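Local structure of putative oxidoreductase (Pseudomonas putida, 3L6D) at residues V227-T232 and K236-R241; V273-A278 and T290-R295. The protein probably works as an NADP-dependent oxidoreductase of the 6-phosphogluconate dehydrogenase-like family, pairing a Rossmann-type nucleotide-binding domain with a helical reductive aminase-like domain. All blocks are in the same frame, centred on the assembly; numbering follows the deposited sequence.

Interaction 1: V227-T232 and K236-R241; sequences VRRLET and KGDQAR
Arg229, in the last turns of helix 204-232, faces Lys236 in the loop that follows, yet their CA atoms, the nearest pair between 227-232 and 236-241, stand 9.0 Å apart, a gap that the arginine side chain has to span. Its chain runs extended from CG to NE and carries the guanidinium across to the loop, beside Asp238 and the carbonyl of Lys236. There NH2 forms a salt bridge with Asp238, with 3.3 Å between Arg229 NH2 and Asp238 OD1. The N-H points almost straight at the oxygen, at 175°, and the oxygen lies near the guanidinium plane. On the acid side the fit is less regular: OD1 is met on its syn side but 34° out of the carboxylate plane. NH1 adds a weak, bent bond to the carbonyl of Lys236, 3.2 Å from Arg229 NH1 to Lys236 O. The contact thus ties the C-terminal end of a helix to the loop leading into helix 242-259, within the helical domain. The stronger partner of NH1 is the backbone carbonyl of Asp234, while NE makes salt bridges with Glu225 and Asp285, so the guanidinium is gripped on several sides and its rotation should be restricted. Over one of its faces, offset toward the rim, lies Arg228 NH2, 3.7 Å above the plane; this second positive group is itself salt-bridged to Glu225.

Interaction 2: V273-A278 and T290-R295; sequences VQRAAA and TKSFAR
Ser292 meets helix 264-281 through two neighbouring residues, Ala276 and Arg275. Its CB packs against the methyl of Ala276, 3.9 Å from Ser292 CB to Ala276 CB, and two such small side chains suit the 5.5 Å between the CA atoms of Ala276 and Ser292. Arg275 reaches the backbone carbonyl of the same serine, where its NH2 comes within 2.7 Å of Ser292 O, at the edge of the guanidinium and near its plane. A water in the guanidinium plane joins the two side chains: it accepts from Arg275 NE at 3.0 Å and donates to Ser292 OG at 2.9 Å. Further out, the chain of Arg275 is bent at chi3 (70°), and this sets NH2 beside Ser292 O while NE faces the water. Ser292 OG lies between its own backbone N and carbonyl carbon (chi1 78°) and is also hydrogen-bonded to the carbonyl of Thr289, which helps fix it beside the water. Backbone bonds from Phe293 N to Thr290 O and from Ala294 N to Lys291 O brace the chain around Ser292. The contact joins helix 264-281 to the chain after it in the helical, reductive aminase-like C-terminal domain. Trp262 of the second subunit packs on Arg275. Around the contact, Met279 and Tyr281 of helix 264-281 touch Ser292, Val272 of that helix touches Phe293, and Val273 and Ala277 lean on helix 242-259.

Interaction 1 closes before interaction 2 opens along the chain, and their centres lie 15 Å apart in the same helical C-terminal domain. They meet directly where Leu230 of the helix end packs on Thr290 of the C-terminal segment, with Leu230 CD2 3.8 Å from Thr290 CB. A second link runs through Phe235, in the loop between 227-232 and 236-241: Leu230 touches it, and Lys291 makes a cation-pi contact with it. Both contacts also border the second subunit: Glu231 is salt-bridged to Arg209 of the second subunit, and Thr290 packs on Phe191 of that subunit. The contact centres lie about 28 and 27 Å from the chain centre, on the same side of it.

Interaction 1: V227-T232 and K236-R241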
ATOM      1  N   VAL B 227     -10.272  -7.567  -2.752  1.00 21.76           N
ATOM      2  CA  VAL B 227     -11.180  -7.081  -3.806  1.00 23.17           C
ATOM      3  C   VAL B 227     -12.006  -8.248  -4.405  1.00 24.95           C
ATOM      4  O   VAL B 227     -13.223  -8.139  -4.576  1.00 24.58           O
ATOM      5  CB  VAL B 227     -10.428  -6.308  -4.941  1.00 22.37           C
ATOM      6  CG1 VAL B 227     -11.349  -6.072  -6.138  1.00 22.76           C
ATOM      7  CG2 VAL B 227      -9.860  -4.951  -4.426  1.00 22.66           C
ATOM      8  N   ARG B 228     -11.339  -9.370  -4.690  1.00 26.20           N
ATOM      9  CA  ARG B 228     -12.001 -10.536  -5.264  1.00 27.81           C
ATOM     10  C   ARG B 228     -13.083 -11.046  -4.296  1.00 28.17           C
ATOM     11  O   ARG B 228     -14.202 -11.371  -4.701  1.00 29.93           O
ATOM     12  CB  ARG B 228     -10.959 -11.640  -5.618  1.00 29.59           C
ATOM     13  CG  ARG B 228     -11.553 -12.917  -6.232  1.00 42.67           C
ATOM     14  CD  ARG B 228     -10.602 -14.166  -6.186  1.00 32.97           C
ATOM     15  NE  ARG B 228     -10.441 -14.725  -4.839  1.00 42.76           N
ATOM     16  CZ  ARG B 228     -11.297 -15.566  -4.253  1.00 34.97           C
ATOM     17  NH1 ARG B 228     -12.399 -15.953  -4.890  1.00 43.30           N
ATOM     18  NH2 ARG B 228     -11.065 -16.013  -3.021  1.00 42.94           N
ATOM     19  N   ARG B 229     -12.767 -11.081  -3.013  1.00 27.68           N
ATOM     20  CA  ARG B 229     -13.732 -11.482  -2.013  1.00 27.92           C
ATOM     21  C   ARG B 229     -14.863 -10.484  -1.840  1.00 27.89           C
ATOM     22  O   ARG B 229     -16.008 -10.900  -1.671  1.00 27.86           O
ATOM     23  CB  ARG B 229     -13.043 -11.765  -0.689  1.00 29.02           C
ATOM     24  CG  ARG B 229     -12.283 -13.095  -0.749  1.00 37.78           C
ATOM     25  CD  ARG B 229     -11.467 -13.292   0.481  1.00 32.39           C
ATOM     26  NE  ARG B 229     -10.829 -14.611   0.540  1.00 37.86           N
ATOM     27  CZ  ARG B 229     -11.412 -15.718   0.994  1.00 34.20           C
ATOM     28  NH1 ARG B 229     -12.667 -15.690   1.417  1.00 38.16           N
ATOM     29  NH2 ARG B 229     -10.730 -16.860   1.034  1.00 37.84           N
ATOM     30  N   LEU B 230     -14.555  -9.185  -1.873  1.00 26.93           N
ATOM     31  CA  LEU B 230     -15.596  -8.169  -1.750  1.00 27.18           C
ATOM     32  C   LEU B 230     -16.577  -8.217  -2.931  1.00 29.53           C
ATOM     33  O   LEU B 230     -17.805  -8.037  -2.747  1.00 30.26           O
ATOM     34  CB  LEU B 230     -14.979  -6.780  -1.607  1.00 25.71           C
ATOM     35  CG  LEU B 230     -14.221  -6.460  -0.329  1.00 25.16           C
ATOM     36  CD1 LEU B 230     -13.447  -5.128  -0.474  1.00 24.54           C
ATOM     37  CD2 LEU B 230     -15.178  -6.445   0.897  1.00 24.99           C
ATOM     38  N   GLU B 231     -16.045  -8.471  -4.112  1.00 30.02           N
ATOM     39  CA  GLU B 231     -16.827  -8.653  -5.306  1.00 31.02           C
ATOM     40  C   GLU B 231     -17.700  -9.889  -5.301  1.00 33.18           C
ATOM     41  O   GLU B 231     -18.794  -9.850  -5.751  1.00 34.14           O
ATOM     42  CB  GLU B 231     -15.936  -8.649  -6.525  1.00 31.63           C
ATOM     43  CG  GLU B 231     -15.461  -7.292  -6.892  1.00 39.50           C
ATOM     44  CD  GLU B 231     -14.498  -7.289  -8.006  1.00 32.47           C
ATOM     45  OE1 GLU B 231     -14.017  -8.318  -8.411  1.00 40.33           O
ATOM     46  OE2 GLU B 231     -14.220  -6.234  -8.510  1.00 41.01           O
ATOM     47  N   THR B 232     -17.180 -10.995  -4.831  1.00 34.01           N
ATOM     48  CA  THR B 232     -17.934 -12.227  -4.728  1.00 34.68           C
ATOM     49  C   THR B 232     -18.687 -12.388  -3.427  1.00 34.52           C
ATOM     50  O   THR B 232     -19.438 -13.299  -3.276  1.00 33.90           O
ATOM     51  CB  THR B 232     -17.038 -13.430  -4.901  1.00 35.15           C
ATOM     52  OG1 THR B 232     -16.088 -13.459  -3.854  1.00 37.10           O
ATOM     53  CG2 THR B 232     -16.301 -13.367  -6.171  1.00 36.22           C
ATOM     54  N   LYS B 236     -15.449 -16.579   3.574  1.00 42.46           N
ATOM     55  CA  LYS B 236     -15.161 -17.847   4.253  1.00 45.35           C
ATOM     56  C   LYS B 236     -13.772 -17.760   4.862  1.00 46.04           C
ATOM     57  O   LYS B 236     -12.816 -17.349   4.194  1.00 45.31           O
ATOM     58  CB  LYS B 236     -15.258 -19.044   3.303  1.00 47.02           C
ATOM     59  CG  LYS B 236     -16.648 -19.312   2.724  1.00 65.35           C
ATOM     60  CD  LYS B 236     -16.551 -20.165   1.435  1.00 49.94           C
ATOM     61  CE  LYS B 236     -17.883 -20.256   0.670  1.00 65.48           C
ATOM     62  NZ  LYS B 236     -17.737 -20.953  -0.657  1.00 50.95           N
ATOM     63  N   GLY B 237     -13.653 -18.208   6.105  1.00 47.31           N
ATOM     64  CA  GLY B 237     -12.431 -18.093   6.860  1.00 48.25           C
ATOM     65  C   GLY B 237     -11.458 -19.191   6.541  1.00 49.43           C
ATOM     66  O   GLY B 237     -10.649 -19.593   7.348  1.00 49.38           O
ATOM     67  N   ASP B 238     -11.511 -19.659   5.314  1.00 50.45           N
ATOM     68  CA  ASP B 238     -10.603 -20.686   4.925  1.00 51.21           C
ATOM     69  C   ASP B 238      -9.167 -20.279   4.976  1.00 51.14           C
ATOM     70  O   ASP B 238      -8.344 -21.073   5.346  1.00 52.36           O
ATOM     71  CB  ASP B 238     -10.956 -21.309   3.568  1.00 52.06           C
ATOM     72  CG  ASP B 238     -11.000 -20.306   2.427  1.00 68.11           C
ATOM     73  OD1 ASP B 238     -12.013 -19.610   2.282  1.00 52.70           O
ATOM     74  OD2 ASP B 238     -10.044 -20.257   1.628  1.00 52.65           O
ATOM     75  N   GLN B 239      -8.808 -19.090   4.545  1.00 49.79           N
ATOM     76  CA  GLN B 239      -7.381 -18.759   4.542  1.00 48.17           C
ATOM     77  C   GLN B 239      -6.739 -17.768   5.560  1.00 46.74           C
ATOM     78  O   GLN B 239      -5.621 -17.951   6.004  1.00 47.43           O
ATOM     79  CB  GLN B 239      -7.006 -18.387   3.118  1.00 48.50           C
ATOM     80  CG  GLN B 239      -5.582 -18.003   2.914  1.00 39.05           C
ATOM     81  CD  GLN B 239      -5.026 -18.538   1.619  1.00 48.91           C
ATOM     82  OE1 GLN B 239      -3.864 -18.816   1.505  1.00 37.47           O
ATOM     83  NE2 GLN B 239      -5.879 -18.663   0.638  1.00 39.07           N
ATOM     84  N   ALA B 240      -7.447 -16.693   5.846  1.00 43.74           N
ATOM     85  CA  ALA B 240      -6.982 -15.606   6.651  1.00 41.06           C
ATOM     86  C   ALA B 240      -8.001 -15.173   7.675  1.00 38.79           C
ATOM     87  O   ALA B 240      -8.633 -14.182   7.472  1.00 38.79           O
ATOM     88  CB  ALA B 240      -6.637 -14.483   5.777  1.00 40.59           C
ATOM     89  N   ARG B 241      -8.181 -15.913   8.748  1.00 36.86           N
ATOM     90  CA  ARG B 241      -9.193 -15.569   9.720  1.00 35.71           C
ATOM     91  C   ARG B 241      -8.982 -14.233  10.372  1.00 33.35           C
ATOM     92  O   ARG B 241      -7.914 -13.884  10.740  1.00 33.06           O
ATOM     93  CB  ARG B 241      -9.272 -16.633  10.807  1.00 36.41           C
ATOM     94  CG  ARG B 241      -9.869 -17.908  10.344  1.00 39.36           C
ATOM     95  CD  ARG B 241      -9.966 -18.918  11.446  1.00 38.27           C
ATOM     96  NE  ARG B 241     -10.666 -18.412  12.601  1.00 39.10           N
ATOM     97  CZ  ARG B 241     -11.757 -18.959  13.085  1.00 39.84           C
ATOM     98  NH1 ARG B 241     -12.272 -20.015  12.491  1.00 39.52           N
ATOM     99  NH2 ARG B 241     -12.334 -18.448  14.148  1.00 38.77           N
TER

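Interaction 2: V273-A278 and T290-R295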
ATOM      1  N   VAL B 273      -9.735  -3.930  14.066  1.00 22.01           N
ATOM      2  CA  VAL B 273      -9.846  -5.382  13.896  1.00 22.63           C
ATOM      3  C   VAL B 273     -10.307  -6.033  15.214  1.00 25.16           C
ATOM      4  O   VAL B 273     -11.113  -6.962  15.211  1.00 25.12           O
ATOM      5  CB  VAL B 273      -8.527  -6.007  13.407  1.00 22.37           C
ATOM      6  CG1 VAL B 273      -8.718  -7.451  13.201  1.00 25.44           C
ATOM      7  CG2 VAL B 273      -8.080  -5.381  12.041  1.00 24.39           C
ATOM      8  N   GLN B 274      -9.812  -5.554  16.348  1.00 27.58           N
ATOM      9  CA  GLN B 274     -10.331  -6.086  17.626  1.00 29.94           C
ATOM     10  C   GLN B 274     -11.849  -5.870  17.640  1.00 31.52           C
ATOM     11  O   GLN B 274     -12.618  -6.803  17.880  1.00 31.25           O
ATOM     12  CB  GLN B 274      -9.632  -5.434  18.824  1.00 31.59           C
ATOM     13  CG  GLN B 274      -8.118  -5.739  18.951  1.00 59.43           C
ATOM     14  CD  GLN B 274      -7.800  -7.161  19.428  1.00 34.25           C
ATOM     15  OE1 GLN B 274      -8.667  -7.863  19.951  1.00 60.23           O
ATOM     16  NE2 GLN B 274      -6.544  -7.581  19.258  1.00 59.75           N
ATOM     17  N   ARG B 275     -12.293  -4.657  17.304  1.00 32.81           N
ATOM     18  CA  ARG B 275     -13.726  -4.376  17.275  1.00 34.04           C
ATOM     19  C   ARG B 275     -14.540  -5.240  16.279  1.00 33.43           C
ATOM     20  O   ARG B 275     -15.621  -5.731  16.632  1.00 33.94           O
ATOM     21  CB  ARG B 275     -13.998  -2.896  17.035  1.00 36.05           C
ATOM     22  CG  ARG B 275     -15.394  -2.488  17.479  1.00 47.42           C
ATOM     23  CD  ARG B 275     -15.733  -1.130  16.964  1.00 38.45           C
ATOM     24  NE  ARG B 275     -15.924  -1.169  15.527  1.00 47.24           N
ATOM     25  CZ  ARG B 275     -17.025  -0.772  14.909  1.00 39.13           C
ATOM     26  NH1 ARG B 275     -18.033  -0.281  15.611  1.00 46.42           N
ATOM     27  NH2 ARG B 275     -17.091  -0.846  13.584  1.00 46.64           N
ATOM     28  N   ALA B 276     -14.027  -5.433  15.062  1.00 31.54           N
ATOM     29  CA  ALA B 276     -14.631  -6.370  14.109  1.00 30.66           C
ATOM     30  C   ALA B 276     -14.754  -7.767  14.735  1.00 30.67           C
ATOM     31  O   ALA B 276     -15.793  -8.445  14.582  1.00 29.45           O
ATOM     32  CB  ALA B 276     -13.815  -6.439  12.801  1.00 30.30           C
ATOM     33  N   ALA B 277     -13.702  -8.187  15.439  1.00 31.72           N
ATOM     34  CA  ALA B 277     -13.725  -9.470  16.166  1.00 33.47           C
ATOM     35  C   ALA B 277     -14.854  -9.502  17.203  1.00 36.10           C
ATOM     36  O   ALA B 277     -15.603 -10.476  17.272  1.00 36.68           O
ATOM     37  CB  ALA B 277     -12.386  -9.746  16.818  1.00 32.87           C
ATOM     38  N   ALA B 278     -14.997  -8.428  17.981  1.00 37.72           N
ATOM     39  CA  ALA B 278     -16.013  -8.375  19.033  1.00 39.76           C
ATOM     40  C   ALA B 278     -17.424  -8.293  18.436  1.00 41.20           C
ATOM     41  O   ALA B 278     -18.411  -8.471  19.143  1.00 41.20           O
ATOM     42  CB  ALA B 278     -15.755  -7.188  19.969  1.00 39.99           C
ATOM     43  N   THR B 290     -14.012  -4.857   6.351  1.00 24.20           N
ATOM     44  CA  THR B 290     -14.823  -3.939   5.570  1.00 24.69           C
ATOM     45  C   THR B 290     -16.270  -3.790   6.064  1.00 26.36           C
ATOM     46  O   THR B 290     -16.775  -2.647   6.221  1.00 27.17           O
ATOM     47  CB  THR B 290     -14.793  -4.352   4.068  1.00 25.47           C
ATOM     48  OG1 THR B 290     -13.413  -4.376   3.637  1.00 27.91           O
ATOM     49  CG2 THR B 290     -15.522  -3.341   3.231  1.00 30.57           C
ATOM     50  N   LYS B 291     -16.940  -4.921   6.289  1.00 26.86           N
ATOM     51  CA  LYS B 291     -18.345  -4.932   6.725  1.00 29.04           C
ATOM     52  C   LYS B 291     -18.575  -4.308   8.107  1.00 29.69           C
ATOM     53  O   LYS B 291     -19.679  -3.826   8.378  1.00 30.75           O
ATOM     54  CB  LYS B 291     -18.918  -6.358   6.710  1.00 29.80           C
ATOM     55  CG  LYS B 291     -19.193  -6.932   5.312  1.00 43.19           C
ATOM     56  CD  LYS B 291     -19.032  -8.468   5.254  1.00 32.67           C
ATOM     57  CE  LYS B 291     -20.065  -9.228   6.048  1.00 44.16           C
ATOM     58  NZ  LYS B 291     -19.726 -10.683   6.183  1.00 34.24           N
ATOM     59  N   SER B 292     -17.545  -4.285   8.953  1.00 29.41           N
ATOM     60  CA  SER B 292     -17.654  -3.746  10.313  1.00 30.37           C
ATOM     61  C   SER B 292     -17.893  -2.237  10.311  1.00 32.20           C
ATOM     62  O   SER B 292     -18.352  -1.658  11.311  1.00 32.81           O
ATOM     63  CB  SER B 292     -16.431  -4.126  11.174  1.00 30.71           C
ATOM     64  OG  SER B 292     -15.270  -3.342  10.905  1.00 27.72           O
ATOM     65  N   PHE B 293     -17.620  -1.600   9.173  1.00 32.77           N
ATOM     66  CA  PHE B 293     -17.912  -0.177   9.040  1.00 33.00           C
ATOM     67  C   PHE B 293     -19.357   0.138   8.647  1.00 33.89           C
ATOM     68  O   PHE B 293     -19.776   1.307   8.668  1.00 34.19           O
ATOM     69  CB  PHE B 293     -16.926   0.471   8.072  1.00 32.17           C
ATOM     70  CG  PHE B 293     -15.506   0.428   8.560  1.00 28.54           C
ATOM     71  CD1 PHE B 293     -14.641  -0.565   8.138  1.00 31.49           C
ATOM     72  CD2 PHE B 293     -15.038   1.396   9.451  1.00 32.37           C
ATOM     73  CE1 PHE B 293     -13.333  -0.603   8.594  1.00 27.84           C
ATOM     74  CE2 PHE B 293     -13.727   1.366   9.927  1.00 28.19           C
ATOM     75  CZ  PHE B 293     -12.869   0.371   9.491  1.00 31.83           C
ATOM     76  N   ALA B 294     -20.114  -0.896   8.282  1.00 34.79           N
ATOM     77  CA  ALA B 294     -21.445  -0.698   7.696  1.00 36.15           C
ATOM     78  C   ALA B 294     -22.437  -0.093   8.684  1.00 38.14           C
ATOM     79  O   ALA B 294     -22.333  -0.330   9.892  1.00 39.18           O
ATOM     80  CB  ALA B 294     -21.978  -2.001   7.136  1.00 36.11           C
ATOM     81  N   ARG B 295     -23.372   0.713   8.173  1.00 38.84           N
ATOM     82  CA  ARG B 295     -24.498   1.213   8.963  1.00 40.41           C
ATOM     83  C   ARG B 295     -25.370   0.031   9.399  1.00 41.97           C
ATOM     84  O   ARG B 295     -25.600  -0.188  10.588  1.00 42.08           O
ATOM     85  CB  ARG B 295     -25.299   2.227   8.133  1.00 40.20           C
ATOM     86  CG  ARG B 295     -26.652   2.608   8.710  1.00 42.47           C
ATOM     87  CD  ARG B 295     -27.176   3.897   8.098  1.00 40.10           C
ATOM     88  NE  ARG B 295     -28.248   4.439   8.934  1.00 41.63           N
ATOM     89  CZ  ARG B 295     -28.660   5.699   8.902  1.00 39.53           C
ATOM     90  NH1 ARG B 295     -29.633   6.088   9.706  1.00 41.31           N
ATOM     91  NH2 ARG B 295     -28.102   6.568   8.073  1.00 41.10           N
TER
HETATM   92  O   HOH W   1     -14.216  -2.311  13.353  1.00 33.90           O